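Side-chain contacts in aphrodisin (Mesocricetus auratus, PDB 1E5P), which acts as a female hamster aphrodisiac pheromone that elicits copulatory behaviour in males, and is a lipocalin that probably binds small odorants: residues E21-G26 with T106-V111; F31-I36 with V110-G115; M45-Y50 with N80-L85. All coordinates share one frame; numbering follows the deposited sequence. Where two conformers were deposited one is given.

Contact 1: E21-G26 with T106-V111; sequences EKIEEG and TNMIVV
The loop 21-26 runs past the start of the strand segment 106-111 without pairing to it, K22 CA lying 8.0 Å from T106 CA and I23 CA 9.2 Å from M108 CA, so only side chains bridge the gap. K22 lays its aliphatic chain obliquely across T106. Its CG comes to 3.6 Å from T106 OG1, and beyond the bend at chi2 (-77°) the straightened outer chain passes the same oxygen again, with K22 CE 3.8 Å from T106 OG1. These are approaches of methylene groups to a hydroxyl, not polar bonds: T106 OG1 is hydrogen-bonded to N19 OD1, and K22 NZ travels on to a salt bridge with D100. Replacing K22 by an alanine would probably leave D100 without this positive mate and uncover the side of the T106 hydroxyl along which the methylenes lie. One step further in, I23 turns a branch methyl to the end of M108, here selenomethionine, with I23 CG2 4.3 Å from M108 CE. The contact is loose, and I15 of strand 8-17 touches both side chains beside it. D18 OD1 accepts the backbone N-H of N107, tying the strand to the part of the loop just before 21-26. In the lipocalin fold this loop joins the first two strands of the barrel and lies near one of its ends, where it meets the last barrel strand, 105-113. All four touching residues are buried, yet no hydrogen bond joins 21-26 to 106-111. The loop's direct polar ties to the strand come instead from D18 and N19, while 21-26 itself adds one loose methyl contact and the lysine methylenes lying along the hydroxyl.

Contact 2: F31-I36 with V110-G115; sequences FYFRHI and VVAGKG
The segments 31-36 and 110-115 lie on either side of strand 8-17, which pairs with both their strands, and meet by their inward side chains, with F33 CA 7.3 Å from A112 CA and the separation widening to 9.5 Å between F31 CA and V110 CA. V110 sends both methyls inward: its CG1, opposite the backbone N (chi1 175°), sits where two phenyl rings come together and touches both, 3.7 Å from F33 CE2 and 3.8 Å from F31 CZ. It reaches F33 at the ring edge, near the ring plane, while V110 CG2 lies 3.9 Å from F31 CE1. A112 offers its single methyl to the same corner of F33, A112 CB standing 3.8 Å from F33 CE2. In the conformer of F31 described here the two rings also meet each other, the edge of F31 pointing at one face of F33 with CE2 of F31 3.5 Å above the plane of the F33 ring, over its centre. In this lipocalin barrel these side chains thus close the inner wall over the strand between them. W10 of that strand, part of the Gly-x-Trp signature of the family, makes a cation-pi contact with K114. R34 and H35 both face T48, a classic beta bulge in strand 32-39. R34 folds back so that its NH1 donates to F33 O over 2.9 Å, the donor lying 36° above the carbonyl plane, and the acceptor close to the plane of the guanidinium. The other arms of that group are taken up by the C-terminal end of the chain: R34 NH2 forms a salt bridge with D147, and R34 NE bonds to P150 O.

Contact 3: M45-Y50 with N80-L85; sequences MEITFY and NIFQPL
Two carbonyls, F76 O and T74 O, take hydrogen bonds from N80 ND2, while N98 ND2 donates to N80 OD1; this buried amide is held just two residues before F82, whose ring meets M45 and I47. The setting is the lipocalin beta-barrel: strands 44-53 and 79-87 do not pair, being separated by 56-66 and 72-75, and their inward side chains meet across its interior. F82 holds its ring in the position between its own N and C atoms (chi1 66°), from where the outer ring carbons point at the opposing strand. M45, present as selenomethionine, comes from the opposite direction and makes a Met-aromatic contact at the ring edge, its SE 5.3 Å from the F82 centroid and 85° off the ring normal. I47 approaches the far end of the same ring, with I47 CD1 3.8 Å from F82 CZ. Y72 lies against F82 with the two ring planes at about 15°, and M45 and I47 lean back on I36 and F33 of strand 32-39, so the ring belongs to a largely apolar patch. The end of M45 is either tight or imperfectly modelled: its last torsion is close to eclipsed (chi3 19°), and its methyl CE lies near the ring plane at an unusually short 3.3 Å from F82 CE2.

All three contacts reach one curled antiparallel sheet, the lipocalin barrel. Contacts 1 and 2 share strand 105-113 and residues V110 and V111, yet their centres are 14 Å apart: contact 1 brings in the loop after strand 8-17, and contact 2 the strand that follows that loop. Contact 3 falls within the chain spans bridged by both others. Its centre is 9 Å from that of contact 2, and the two touch through neighbouring strands 32-39 and 44-53, by way of F33 on I47 and a probable Y32 O to Y50 N hydrogen bond. Contacts 2 and 3 are thus joined in the barrel interior, consistent with small-molecule binding, and contact 1 sets the loop 21-26 against strand 105-113.

Contact 1: E21-G26 with T106-V111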
ATOM      1  N   GLU A  21     -11.351  -9.550   2.961  1.00 20.93           N
ATOM      2  CA  GLU A  21     -11.307  -9.471   4.407  1.00 22.55           C
ATOM      3  C   GLU A  21      -9.956  -8.958   4.907  1.00 21.84           C
ATOM      4  O   GLU A  21      -9.893  -8.403   5.997  1.00 22.39           O
ATOM      5  CB  GLU A  21     -11.643 -10.793   5.085  1.00 24.71           C
ATOM      6  CG  GLU A  21     -10.702 -11.933   4.861  0.50 22.91           C
ATOM      7  CD  GLU A  21     -10.715 -12.618   3.528  0.50 21.90           C
ATOM      8  OE1 GLU A  21     -11.665 -12.434   2.732  0.40 20.58           O
ATOM      9  OE2 GLU A  21      -9.714 -13.357   3.293  0.50 20.52           O
ATOM     10  N   LYS A  22      -8.894  -9.116   4.113  1.00 21.04           N
ATOM     11  CA  LYS A  22      -7.581  -8.642   4.552  1.00 20.43           C
ATOM     12  C   LYS A  22      -7.491  -7.124   4.684  1.00 20.63           C
ATOM     13  O   LYS A  22      -6.639  -6.600   5.432  1.00 20.76           O
ATOM     14  CB  LYS A  22      -6.526  -9.085   3.528  1.00 20.73           C
ATOM     15  CG  LYS A  22      -6.223 -10.574   3.497  1.00 22.45           C
ATOM     16  CD  LYS A  22      -5.327 -10.961   4.681  1.00 23.07           C
ATOM     17  CE  LYS A  22      -4.912 -12.444   4.607  1.00 21.58           C
ATOM     18  NZ  LYS A  22      -3.987 -12.752   5.743  1.00 21.21           N
ATOM     19  N   ILE A  23      -8.334  -6.396   3.951  1.00 18.75           N
ATOM     20  CA  ILE A  23      -8.234  -4.941   3.894  1.00 19.03           C
ATOM     21  C   ILE A  23      -9.439  -4.208   4.453  1.00 19.84           C
ATOM     22  O   ILE A  23      -9.458  -2.966   4.479  1.00 19.02           O
ATOM     23  CB  ILE A  23      -7.904  -4.462   2.469  1.00 18.96           C
ATOM     24  CG1 ILE A  23      -8.945  -4.922   1.432  1.00 18.94           C
ATOM     25  CG2 ILE A  23      -6.538  -4.993   2.052  1.00 20.27           C
ATOM     26  CD1 ILE A  23      -8.903  -4.099   0.146  1.00 20.16           C
ATOM     27  N   GLU A  24     -10.460  -4.984   4.868  1.00 20.79           N
ATOM     28  CA  GLU A  24     -11.584  -4.292   5.535  1.00 21.99           C
ATOM     29  C   GLU A  24     -11.179  -3.895   6.950  1.00 21.57           C
ATOM     30  O   GLU A  24     -10.091  -4.233   7.425  1.00 21.68           O
ATOM     31  CB  GLU A  24     -12.771  -5.259   5.589  1.00 25.63           C
ATOM     32  CG  GLU A  24     -13.209  -5.545   4.138  1.00 32.52           C
ATOM     33  CD  GLU A  24     -14.642  -6.019   4.108  1.00 37.29           C
ATOM     34  OE1 GLU A  24     -14.939  -6.924   4.919  0.50 37.76           O
ATOM     35  OE2 GLU A  24     -15.439  -5.500   3.301  0.50 39.77           O
ATOM     36  N   GLU A  25     -12.041  -3.140   7.628  1.00 22.23           N
ATOM     37  CA  GLU A  25     -11.768  -2.795   9.032  1.00 24.59           C
ATOM     38  C   GLU A  25     -11.522  -4.118   9.785  1.00 25.46           C
ATOM     39  O   GLU A  25     -12.236  -5.088   9.602  0.50 24.61           O
ATOM     40  CB  GLU A  25     -13.022  -2.121   9.609  1.00 25.86           C
ATOM     41  CG  GLU A  25     -12.943  -1.651  11.031  1.00 27.22           C
ATOM     42  CD  GLU A  25     -14.260  -1.130  11.592  0.70 26.05           C
ATOM     43  OE1 GLU A  25     -15.268  -1.159  10.873  0.50 24.63           O
ATOM     44  OE2 GLU A  25     -14.276  -0.713  12.774  0.50 25.30           O
ATOM     45  N   GLY A  26     -10.466  -4.149  10.577  1.00 27.91           N
ATOM     46  CA  GLY A  26     -10.091  -5.321  11.337  1.00 27.33           C
ATOM     47  C   GLY A  26      -9.066  -6.199  10.633  1.00 25.89           C
ATOM     48  O   GLY A  26      -8.444  -7.062  11.241  0.50 24.40           O
ATOM     49  N   THR A 106      -2.248 -12.979  -1.044  1.00 19.21           N
ATOM     50  CA  THR A 106      -3.216 -11.910  -1.320  1.00 19.43           C
ATOM     51  C   THR A 106      -2.565 -10.928  -2.302  1.00 19.60           C
ATOM     52  O   THR A 106      -1.430 -10.554  -2.045  1.00 20.77           O
ATOM     53  CB  THR A 106      -3.633 -11.150  -0.061  1.00 20.13           C
ATOM     54  OG1 THR A 106      -4.238 -12.095   0.848  1.00 20.82           O
ATOM     55  CG2 THR A 106      -4.650 -10.045  -0.339  1.00 20.76           C
ATOM     56  N   ASN A 107      -3.220 -10.630  -3.406  1.00 19.55           N
ATOM     57  CA  ASN A 107      -2.736  -9.684  -4.419  1.00 20.54           C
ATOM     58  C   ASN A 107      -3.463  -8.356  -4.158  1.00 19.39           C
ATOM     59  O   ASN A 107      -4.692  -8.363  -3.967  1.00 19.84           O
ATOM     60  CB  ASN A 107      -3.098 -10.193  -5.809  1.00 23.84           C
ATOM     61  CG  ASN A 107      -2.339 -11.492  -6.067  0.50 24.67           C
ATOM     62  OD1 ASN A 107      -1.145 -11.410  -6.305  0.50 24.16           O
ATOM     63  ND2 ASN A 107      -3.040 -12.607  -5.953  0.50 26.82           N
HETATM   64  N   MSE A 108      -2.697  -7.267  -4.115  1.00 18.61           N
HETATM   65  CA  MSE A 108      -3.264  -5.991  -3.737  1.00 18.08           C
HETATM   66  C   MSE A 108      -2.728  -4.843  -4.619  1.00 18.73           C
HETATM   67  O   MSE A 108      -1.660  -4.972  -5.209  1.00 18.88           O
HETATM   68  CB  MSE A 108      -2.798  -5.578  -2.311  1.00 22.82           C
HETATM   69  CG  MSE A 108      -2.871  -6.528  -1.185  1.00 26.72           C
HETATM   70 SE   MSE A 108      -2.003  -6.083   0.337  1.00 27.12          SE
HETATM   71  CE  MSE A 108      -2.569  -4.408   0.640  1.00 27.33           C
ATOM     72  N   ILE A 109      -3.535  -3.804  -4.658  1.00 18.35           N
ATOM     73  CA  ILE A 109      -3.119  -2.539  -5.271  1.00 18.84           C
ATOM     74  C   ILE A 109      -3.313  -1.495  -4.171  1.00 19.61           C
ATOM     75  O   ILE A 109      -4.349  -1.473  -3.506  1.00 20.92           O
ATOM     76  CB  ILE A 109      -3.936  -2.118  -6.504  1.00 19.94           C
ATOM     77  CG1 ILE A 109      -3.661  -3.105  -7.635  1.00 22.07           C
ATOM     78  CG2 ILE A 109      -3.547  -0.693  -6.926  1.00 21.35           C
ATOM     79  CD1 ILE A 109      -4.673  -3.038  -8.763  1.00 25.34           C
ATOM     80  N   VAL A 110      -2.291  -0.680  -3.928  1.00 19.47           N
ATOM     81  CA  VAL A 110      -2.377   0.377  -2.941  1.00 18.85           C
ATOM     82  C   VAL A 110      -2.107   1.709  -3.658  1.00 20.06           C
ATOM     83  O   VAL A 110      -1.148   1.791  -4.443  1.00 21.85           O
ATOM     84  CB  VAL A 110      -1.313   0.188  -1.822  1.00 20.71           C
ATOM     85  CG1 VAL A 110      -1.339   1.351  -0.863  1.00 20.26           C
ATOM     86  CG2 VAL A 110      -1.584  -1.148  -1.124  1.00 21.94           C
ATOM     87  N   VAL A 111      -2.983   2.678  -3.453  1.00 18.08           N
ATOM     88  CA  VAL A 111      -2.730   4.014  -4.050  1.00 19.52           C
ATOM     89  C   VAL A 111      -2.402   4.969  -2.903  1.00 19.49           C
ATOM     90  O   VAL A 111      -3.232   5.224  -2.043  1.00 19.37           O
ATOM     91  CB  VAL A 111      -3.918   4.557  -4.844  1.00 19.34           C
ATOM     92  CG1 VAL A 111      -3.558   5.910  -5.488  1.00 21.64           C
ATOM     93  CG2 VAL A 111      -4.391   3.563  -5.897  1.00 20.83           C
TER

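Contact 2: F31-I36 with V110-G115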
ATOM      1  N   PHE A  31      -3.715  -0.608   5.929  1.00 18.41           N
ATOM      2  CA  PHE A  31      -2.726   0.269   6.578  1.00 18.98           C
ATOM      3  C   PHE A  31      -2.815   1.671   6.011  1.00 18.22           C
ATOM      4  O   PHE A  31      -3.241   1.910   4.874  1.00 18.77           O
ATOM      5  CB  PHE A  31      -1.348  -0.357   6.463  1.00 20.81           C
ATOM      6  CG  PHE A  31      -0.860  -0.198   5.037  1.00 22.58           C
ATOM      7  CD1 PHE A  31      -1.276  -1.014   4.009  1.00 25.27           C
ATOM      8  CD2 PHE A  31       0.029   0.831   4.780  1.00 25.12           C
ATOM      9  CE1 PHE A  31      -0.801  -0.784   2.718  1.00 26.92           C
ATOM     10  CE2 PHE A  31       0.512   1.052   3.507  0.50 25.87           C
ATOM     11  CZ  PHE A  31       0.088   0.233   2.471  0.50 26.18           C
ATOM     12  N   TYR A  32      -2.438   2.575   6.909  1.00 16.28           N
ATOM     13  CA  TYR A  32      -2.541   3.996   6.654  1.00 16.38           C
ATOM     14  C   TYR A  32      -1.132   4.606   6.585  1.00 16.10           C
ATOM     15  O   TYR A  32      -0.485   4.810   7.612  1.00 15.76           O
ATOM     16  CB  TYR A  32      -3.370   4.649   7.760  1.00 16.67           C
ATOM     17  CG  TYR A  32      -4.738   3.996   7.985  1.00 15.89           C
ATOM     18  CD1 TYR A  32      -4.929   2.944   8.852  1.00 16.95           C
ATOM     19  CD2 TYR A  32      -5.814   4.468   7.241  1.00 16.43           C
ATOM     20  CE1 TYR A  32      -6.199   2.381   9.009  1.00 18.39           C
ATOM     21  CE2 TYR A  32      -7.084   3.928   7.399  1.00 18.11           C
ATOM     22  CZ  TYR A  32      -7.251   2.880   8.271  1.00 18.96           C
ATOM     23  OH  TYR A  32      -8.505   2.309   8.436  1.00 20.93           O
ATOM     24  N   PHE A  33      -0.686   4.858   5.340  1.00 16.44           N
ATOM     25  CA  PHE A  33       0.647   5.452   5.202  1.00 16.73           C
ATOM     26  C   PHE A  33       0.793   6.765   5.969  1.00 16.77           C
ATOM     27  O   PHE A  33      -0.163   7.511   6.163  1.00 16.49           O
ATOM     28  CB  PHE A  33       0.922   5.821   3.726  1.00 18.16           C
ATOM     29  CG  PHE A  33       1.510   4.803   2.826  1.00 21.71           C
ATOM     30  CD1 PHE A  33       2.838   4.412   2.929  1.00 23.96           C
ATOM     31  CD2 PHE A  33       0.753   4.265   1.793  1.00 24.25           C
ATOM     32  CE1 PHE A  33       3.377   3.489   2.058  1.00 24.19           C
ATOM     33  CE2 PHE A  33       1.288   3.337   0.912  1.00 24.76           C
ATOM     34  CZ  PHE A  33       2.596   2.949   1.062  1.00 24.67           C
ATOM     35  N   ARG A  34       2.048   7.050   6.350  1.00 16.82           N
ATOM     36  CA  ARG A  34       2.416   8.360   6.865  1.00 17.05           C
ATOM     37  C   ARG A  34       3.666   8.882   6.137  1.00 18.39           C
ATOM     38  O   ARG A  34       3.704  10.093   5.864  1.00 19.68           O
ATOM     39  CB  ARG A  34       2.694   8.360   8.374  1.00 18.09           C
ATOM     40  CG  ARG A  34       1.416   8.132   9.216  1.00 19.44           C
ATOM     41  CD  ARG A  34       0.544   9.370   9.175  1.00 20.84           C
ATOM     42  NE  ARG A  34      -0.689   9.335   9.988  1.00 20.10           N
ATOM     43  CZ  ARG A  34      -1.837   8.873   9.486  1.00 20.38           C
ATOM     44  NH1 ARG A  34      -1.912   8.416   8.245  1.00 20.28           N
ATOM     45  NH2 ARG A  34      -2.943   8.905  10.234  1.00 21.85           N
ATOM     46  N   HIS A  35       4.622   8.023   5.787  1.00 16.83           N
ATOM     47  CA  HIS A  35       5.851   8.599   5.182  1.00 18.19           C
ATOM     48  C   HIS A  35       6.673   7.494   4.563  1.00 17.94           C
ATOM     49  O   HIS A  35       6.539   6.333   4.963  1.00 17.96           O
ATOM     50  CB  HIS A  35       6.691   9.193   6.346  1.00 21.32           C
ATOM     51  CG  HIS A  35       7.586  10.321   5.899  1.00 25.02           C
ATOM     52  ND1 HIS A  35       7.143  11.626   5.880  1.00 28.47           N
ATOM     53  CD2 HIS A  35       8.848  10.346   5.444  1.00 27.45           C
ATOM     54  CE1 HIS A  35       8.108  12.421   5.441  1.00 29.33           C
ATOM     55  NE2 HIS A  35       9.159  11.668   5.158  1.00 29.51           N
ATOM     56  N   ILE A  36       7.491   7.846   3.561  1.00 18.10           N
ATOM     57  CA  ILE A  36       8.418   6.907   2.966  1.00 18.04           C
ATOM     58  C   ILE A  36       9.788   7.634   2.958  1.00 18.55           C
ATOM     59  O   ILE A  36       9.809   8.795   2.573  1.00 20.35           O
ATOM     60  CB  ILE A  36       8.051   6.547   1.519  1.00 18.70           C
ATOM     61  CG1 ILE A  36       6.721   5.768   1.505  1.00 19.23           C
ATOM     62  CG2 ILE A  36       9.158   5.719   0.870  1.00 19.52           C
ATOM     63  CD1 ILE A  36       6.228   5.455   0.099  1.00 22.36           C
ATOM     64  N   VAL A 110      -2.291  -0.680  -3.928  1.00 19.47           N
ATOM     65  CA  VAL A 110      -2.377   0.377  -2.941  1.00 18.85           C
ATOM     66  C   VAL A 110      -2.107   1.709  -3.658  1.00 20.06           C
ATOM     67  O   VAL A 110      -1.148   1.791  -4.443  1.00 21.85           O
ATOM     68  CB  VAL A 110      -1.313   0.188  -1.822  1.00 20.71           C
ATOM     69  CG1 VAL A 110      -1.339   1.351  -0.863  1.00 20.26           C
ATOM     70  CG2 VAL A 110      -1.584  -1.148  -1.124  1.00 21.94           C
ATOM     71  N   VAL A 111      -2.983   2.678  -3.453  1.00 18.08           N
ATOM     72  CA  VAL A 111      -2.730   4.014  -4.050  1.00 19.52           C
ATOM     73  C   VAL A 111      -2.402   4.969  -2.903  1.00 19.49           C
ATOM     74  O   VAL A 111      -3.232   5.224  -2.043  1.00 19.37           O
ATOM     75  CB  VAL A 111      -3.918   4.557  -4.844  1.00 19.34           C
ATOM     76  CG1 VAL A 111      -3.558   5.910  -5.488  1.00 21.64           C
ATOM     77  CG2 VAL A 111      -4.391   3.563  -5.897  1.00 20.83           C
ATOM     78  N   ALA A 112      -1.169   5.455  -2.885  1.00 20.05           N
ATOM     79  CA  ALA A 112      -0.736   6.427  -1.884  1.00 20.10           C
ATOM     80  C   ALA A 112      -0.918   7.834  -2.487  1.00 20.00           C
ATOM     81  O   ALA A 112      -0.759   7.954  -3.693  1.00 19.47           O
ATOM     82  CB  ALA A 112       0.743   6.209  -1.590  1.00 20.23           C
ATOM     83  N   GLY A 113      -1.234   8.826  -1.677  1.00 19.36           N
ATOM     84  CA  GLY A 113      -1.389  10.174  -2.176  1.00 20.93           C
ATOM     85  C   GLY A 113      -1.054  11.224  -1.137  1.00 21.38           C
ATOM     86  O   GLY A 113      -0.777  10.937   0.024  1.00 20.72           O
ATOM     87  N   LYS A 114      -1.125  12.487  -1.573  1.00 22.98           N
ATOM     88  CA  LYS A 114      -0.850  13.594  -0.663  1.00 24.56           C
ATOM     89  C   LYS A 114      -2.028  13.963   0.193  1.00 26.47           C
ATOM     90  O   LYS A 114      -1.890  14.756   1.148  1.00 27.57           O
ATOM     91  CB  LYS A 114      -0.259  14.768  -1.457  1.00 24.59           C
ATOM     92  CG  LYS A 114       1.036  14.344  -2.145  1.00 25.77           C
ATOM     93  CD  LYS A 114       2.166  14.170  -1.149  1.00 27.63           C
ATOM     94  CE  LYS A 114       3.452  13.690  -1.820  1.00 26.43           C
ATOM     95  NZ  LYS A 114       4.571  13.735  -0.839  1.00 25.55           N
ATOM     96  N   GLY A 115      -3.222  13.425  -0.081  1.00 28.15           N
ATOM     97  CA  GLY A 115      -4.321  13.667   0.848  1.00 30.77           C
ATOM     98  C   GLY A 115      -5.690  13.672   0.203  1.00 32.56           C
ATOM     99  O   GLY A 115      -6.675  13.300   0.851  1.00 35.06           O
TER

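Contact 3: M45-Y50 with N80-L85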
HETATM    1  N   MSE A  45      13.782   1.151   1.492  1.00 24.66           N
HETATM    2  CA  MSE A  45      12.642   2.102   1.513  1.00 26.74           C
HETATM    3  C   MSE A  45      11.968   1.907   2.876  1.00 26.91           C
HETATM    4  O   MSE A  45      11.366   0.847   3.047  1.00 28.64           O
HETATM    5  CB  MSE A  45      11.634   1.868   0.377  1.00 31.80           C
HETATM    6  CG  MSE A  45      10.246   2.438   0.456  1.00 38.63           C
HETATM    7 SE   MSE A  45       9.046   2.345  -0.920  1.00 45.41          SE
HETATM    8  CE  MSE A  45       9.775   1.011  -1.855  1.00 45.13           C
ATOM      9  N   GLU A  46      12.182   2.851   3.784  1.00 24.84           N
ATOM     10  CA  GLU A  46      11.531   2.741   5.083  1.00 24.11           C
ATOM     11  C   GLU A  46      10.115   3.294   4.989  1.00 22.82           C
ATOM     12  O   GLU A  46       9.918   4.421   4.557  1.00 23.67           O
ATOM     13  CB  GLU A  46      12.265   3.511   6.155  1.00 25.61           C
ATOM     14  CG  GLU A  46      11.463   3.472   7.455  1.00 26.61           C
ATOM     15  CD  GLU A  46      12.149   4.313   8.511  1.00 29.06           C
ATOM     16  OE1 GLU A  46      12.927   5.189   8.084  0.60 29.83           O
ATOM     17  OE2 GLU A  46      11.875   4.041   9.686  0.60 28.70           O
ATOM     18  N   ILE A  47       9.145   2.503   5.446  1.00 21.46           N
ATOM     19  CA  ILE A  47       7.754   2.953   5.347  1.00 21.18           C
ATOM     20  C   ILE A  47       7.218   3.147   6.766  1.00 18.61           C
ATOM     21  O   ILE A  47       7.380   2.226   7.563  1.00 18.37           O
ATOM     22  CB  ILE A  47       6.885   1.913   4.593  1.00 24.36           C
ATOM     23  CG1 ILE A  47       7.452   1.733   3.172  1.00 30.18           C
ATOM     24  CG2 ILE A  47       5.445   2.365   4.526  1.00 24.46           C
ATOM     25  CD1 ILE A  47       6.876   0.593   2.378  1.00 33.96           C
ATOM     26  N   THR A  48       6.659   4.319   7.022  1.00 17.67           N
ATOM     27  CA  THR A  48       6.067   4.595   8.351  1.00 16.78           C
ATOM     28  C   THR A  48       4.543   4.637   8.109  1.00 17.23           C
ATOM     29  O   THR A  48       4.135   5.287   7.164  1.00 16.36           O
ATOM     30  CB  THR A  48       6.543   5.955   8.851  1.00 18.85           C
ATOM     31  OG1 THR A  48       7.981   5.897   8.982  1.00 19.26           O
ATOM     32  CG2 THR A  48       5.955   6.289  10.226  1.00 20.66           C
ATOM     33  N   PHE A  49       3.826   3.921   8.954  1.00 16.64           N
ATOM     34  CA  PHE A  49       2.380   3.830   8.735  1.00 16.21           C
ATOM     35  C   PHE A  49       1.682   3.449  10.025  1.00 16.17           C
ATOM     36  O   PHE A  49       2.318   3.045  11.011  1.00 16.35           O
ATOM     37  CB  PHE A  49       2.101   2.759   7.660  1.00 16.32           C
ATOM     38  CG  PHE A  49       2.564   1.375   8.032  1.00 16.79           C
ATOM     39  CD1 PHE A  49       3.889   0.997   7.846  1.00 19.20           C
ATOM     40  CD2 PHE A  49       1.698   0.447   8.590  1.00 17.06           C
ATOM     41  CE1 PHE A  49       4.344  -0.256   8.207  1.00 21.42           C
ATOM     42  CE2 PHE A  49       2.129  -0.819   8.943  1.00 18.33           C
ATOM     43  CZ  PHE A  49       3.455  -1.185   8.730  1.00 20.14           C
ATOM     44  N   TYR A  50       0.363   3.614   9.991  1.00 15.96           N
ATOM     45  CA  TYR A  50      -0.437   3.157  11.124  1.00 15.31           C
ATOM     46  C   TYR A  50      -1.283   1.942  10.708  1.00 15.67           C
ATOM     47  O   TYR A  50      -1.705   1.816   9.554  1.00 15.58           O
ATOM     48  CB  TYR A  50      -1.450   4.245  11.575  1.00 16.37           C
ATOM     49  CG  TYR A  50      -0.884   5.230  12.573  1.00 17.36           C
ATOM     50  CD1 TYR A  50      -0.866   4.923  13.934  1.00 17.84           C
ATOM     51  CD2 TYR A  50      -0.379   6.463  12.150  1.00 18.32           C
ATOM     52  CE1 TYR A  50      -0.362   5.817  14.867  1.00 18.75           C
ATOM     53  CE2 TYR A  50       0.122   7.361  13.075  1.00 20.14           C
ATOM     54  CZ  TYR A  50       0.138   7.026  14.418  1.00 20.31           C
ATOM     55  OH  TYR A  50       0.645   7.899  15.349  1.00 21.53           O
ATOM     56  N   ASN A  80       5.969  -9.760   2.130  1.00 17.29           N
ATOM     57  CA  ASN A  80       5.408  -8.884   1.110  1.00 17.01           C
ATOM     58  C   ASN A  80       6.387  -8.657  -0.036  1.00 16.93           C
ATOM     59  O   ASN A  80       7.597  -8.522   0.260  1.00 17.22           O
ATOM     60  CB  ASN A  80       5.076  -7.497   1.709  1.00 17.33           C
ATOM     61  CG  ASN A  80       4.048  -7.685   2.832  1.00 16.33           C
ATOM     62  OD1 ASN A  80       2.878  -7.861   2.509  1.00 17.32           O
ATOM     63  ND2 ASN A  80       4.553  -7.685   4.064  1.00 15.66           N
ATOM     64  N   ILE A  81       5.873  -8.649  -1.254  1.00 15.41           N
ATOM     65  CA  ILE A  81       6.722  -8.385  -2.447  1.00 17.33           C
ATOM     66  C   ILE A  81       5.994  -7.251  -3.162  1.00 17.90           C
ATOM     67  O   ILE A  81       4.862  -7.444  -3.636  1.00 18.41           O
ATOM     68  CB  ILE A  81       6.868  -9.612  -3.362  1.00 19.61           C
ATOM     69  CG1 ILE A  81       7.539 -10.772  -2.629  1.00 19.98           C
ATOM     70  CG2 ILE A  81       7.617  -9.213  -4.646  1.00 21.14           C
ATOM     71  CD1 ILE A  81       7.564 -12.088  -3.386  1.00 22.59           C
ATOM     72  N   PHE A  82       6.594  -6.050  -3.192  1.00 17.87           N
ATOM     73  CA  PHE A  82       5.864  -4.934  -3.767  1.00 19.20           C
ATOM     74  C   PHE A  82       6.707  -4.084  -4.706  1.00 19.96           C
ATOM     75  O   PHE A  82       7.938  -4.165  -4.722  1.00 19.42           O
ATOM     76  CB  PHE A  82       5.279  -4.061  -2.641  1.00 19.49           C
ATOM     77  CG  PHE A  82       6.268  -3.331  -1.771  1.00 20.45           C
ATOM     78  CD1 PHE A  82       6.778  -3.926  -0.630  1.00 22.20           C
ATOM     79  CD2 PHE A  82       6.682  -2.041  -2.079  1.00 22.18           C
ATOM     80  CE1 PHE A  82       7.686  -3.288   0.196  1.00 22.50           C
ATOM     81  CE2 PHE A  82       7.594  -1.397  -1.252  1.00 23.90           C
ATOM     82  CZ  PHE A  82       8.088  -2.002  -0.115  1.00 23.05           C
ATOM     83  N   GLN A  83       5.993  -3.297  -5.511  1.00 19.71           N
ATOM     84  CA  GLN A  83       6.747  -2.355  -6.381  1.00 23.55           C
ATOM     85  C   GLN A  83       5.785  -1.324  -6.917  1.00 23.48           C
ATOM     86  O   GLN A  83       4.593  -1.569  -7.013  1.00 21.57           O
ATOM     87  CB  GLN A  83       7.444  -3.134  -7.484  1.00 29.85           C
ATOM     88  CG  GLN A  83       6.537  -3.853  -8.466  1.00 35.12           C
ATOM     89  CD  GLN A  83       7.343  -4.466  -9.606  1.00 38.65           C
ATOM     90  OE1 GLN A  83       8.148  -3.802 -10.256  1.00 42.04           O
ATOM     91  NE2 GLN A  83       7.124  -5.748  -9.837  1.00 39.73           N
ATOM     92  N   PRO A  84       6.296  -0.139  -7.249  1.00 25.12           N
ATOM     93  CA  PRO A  84       5.472   0.882  -7.838  1.00 25.54           C
ATOM     94  C   PRO A  84       5.011   0.432  -9.225  1.00 25.61           C
ATOM     95  O   PRO A  84       5.828  -0.141  -9.977  1.00 27.85           O
ATOM     96  CB  PRO A  84       6.431   2.069  -8.006  1.00 26.46           C
ATOM     97  CG  PRO A  84       7.537   1.816  -7.030  1.00 26.35           C
ATOM     98  CD  PRO A  84       7.690   0.317  -6.975  1.00 25.71           C
ATOM     99  N   LEU A  85       3.762   0.647  -9.558  1.00 24.87           N
ATOM    100  CA  LEU A  85       3.248   0.393 -10.906  1.00 25.50           C
ATOM    101  C   LEU A  85       3.298   1.709 -11.705  1.00 25.82           C
ATOM    102  O   LEU A  85       3.488   1.684 -12.929  1.00 27.09           O
ATOM    103  CB  LEU A  85       1.775  -0.003 -10.867  1.00 25.47           C
ATOM    104  CG  LEU A  85       1.419  -1.398 -10.346  1.00 27.55           C
ATOM    105  CD1 LEU A  85      -0.070  -1.492 -10.020  1.00 27.44           C
ATOM    106  CD2 LEU A  85       1.802  -2.469 -11.349  1.00 28.38           C
TER